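Local coordinates for protein encapsulated ferritin (Haliangium ochraceum, PDB 5N5F) that oxidises Fe(2+) to Fe(3+) as a ferritin-like ferroxidase packaged as cargo inside an encapsulin nanocompartment, passing the mineralised iron on for storage there, at the interface of chains A and B. Sequence-based numbering; all coordinates share one arbitrary frame. Chains: chain A/B, encapsulated ferritin.

The interface of chains A and B. Residues chain A 67, 70-71, 74; chain B 93.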
# COMPACT_ATOMS: atom_id res chain seq x y z
N MET A 67 -3.92 7.01 28.11
CA MET A 67 -5.21 6.50 28.55
C MET A 67 -5.43 5.09 28.03
O MET A 67 -5.83 4.19 28.79
CB MET A 67 -6.33 7.43 28.09
CG MET A 67 -6.34 8.78 28.77
SD MET A 67 -7.46 9.97 28.00
CE MET A 67 -9.05 9.19 28.27
N GLU A 70 -3.11 2.51 29.81
CA GLU A 70 -3.60 2.13 31.13
C GLU A 70 -4.73 1.11 31.02
O GLU A 70 -4.82 0.19 31.83
CB GLU A 70 -4.07 3.38 31.89
CG GLU A 70 -4.75 3.10 33.22
CD GLU A 70 -3.88 2.31 34.19
OE1 GLU A 70 -2.66 2.18 33.94
OE2 GLU A 70 -4.41 1.83 35.21
N TRP A 71 -5.61 1.26 30.03
CA TRP A 71 -6.66 0.26 29.85
C TRP A 71 -6.06 -1.09 29.48
O TRP A 71 -6.52 -2.13 29.95
CB TRP A 71 -7.65 0.71 28.78
CG TRP A 71 -8.80 -0.25 28.63
CD1 TRP A 71 -10.03 -0.15 29.22
CD2 TRP A 71 -8.82 -1.46 27.86
NE1 TRP A 71 -10.82 -1.22 28.86
CE2 TRP A 71 -10.10 -2.04 28.03
CE3 TRP A 71 -7.89 -2.11 27.04
CZ2 TRP A 71 -10.47 -3.23 27.41
CZ3 TRP A 71 -8.26 -3.29 26.43
CH2 TRP A 71 -9.54 -3.84 26.61
N ARG A 74 -4.46 -2.74 32.75
CA ARG A 74 -5.37 -3.30 33.74
C ARG A 74 -5.87 -4.69 33.34
O ARG A 74 -6.31 -5.45 34.21
CB ARG A 74 -6.55 -2.35 33.95
CG ARG A 74 -6.15 -1.02 34.57
CD ARG A 74 -7.33 -0.07 34.70
NE ARG A 74 -6.93 1.21 35.28
CZ ARG A 74 -7.78 2.16 35.65
NH1 ARG A 74 -9.08 1.98 35.52
NH2 ARG A 74 -7.32 3.29 36.17
N ILE B 93 -10.96 5.47 34.08
CA ILE B 93 -9.91 6.22 33.38
C ILE B 93 -10.35 7.66 33.13
O ILE B 93 -9.56 8.60 33.32
CB ILE B 93 -9.53 5.50 32.08
CG1 ILE B 93 -8.88 4.15 32.40
CG2 ILE B 93 -8.59 6.35 31.23
CD1 ILE B 93 -8.68 3.24 31.20
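B:Ile93 lays its side chain on the flank of helix 48-75 of chain A, touching A:Met67, A:Trp71 and A:Arg74 in a knob-like contact between two subunits of the decameric ring. It begins the short 3-10 helix 93-95 near the end of this construct, the N-terminal EncFtn domain, and hides 68 Å² against its neighbour. The CD1 methyl of B:Ile93 comes to 3.7 Å from A:Trp71 CB and lies 3.9 Å from the carbonyl O of A:Met67. With CG anti to the backbone N (chi1 -176°), A:Trp71 turns its indole away, so the isoleucine meets the root of the side chain and the indole's CD1 corner instead of a ring face. The CG2 methyl of B:Ile93 lies 4.0 Å from A:Met67 CB, and the thioether chain, bent at chi3 (64°), curls round to bring its CE methyl near as well. On the other flank CG1 of B:Ile93 sits over one face of the A:Arg74 guanidinium, towards its rim, 3.8 Å from NH1 of that arginine. A:Glu70, one helical turn back, holds that flat group at its edge through a salt bridge. An alanine in place of A:Arg74 would probably leave one flank of B:Ile93 without cover and the A:Glu70 carboxylate without its charged mate. That bridge runs from A:Arg74 NE to A:Glu70 OE2 at 2.6 Å, nearly straight (165° at the hydrogen), entering on the carboxylate's anti side, somewhat out of its plane.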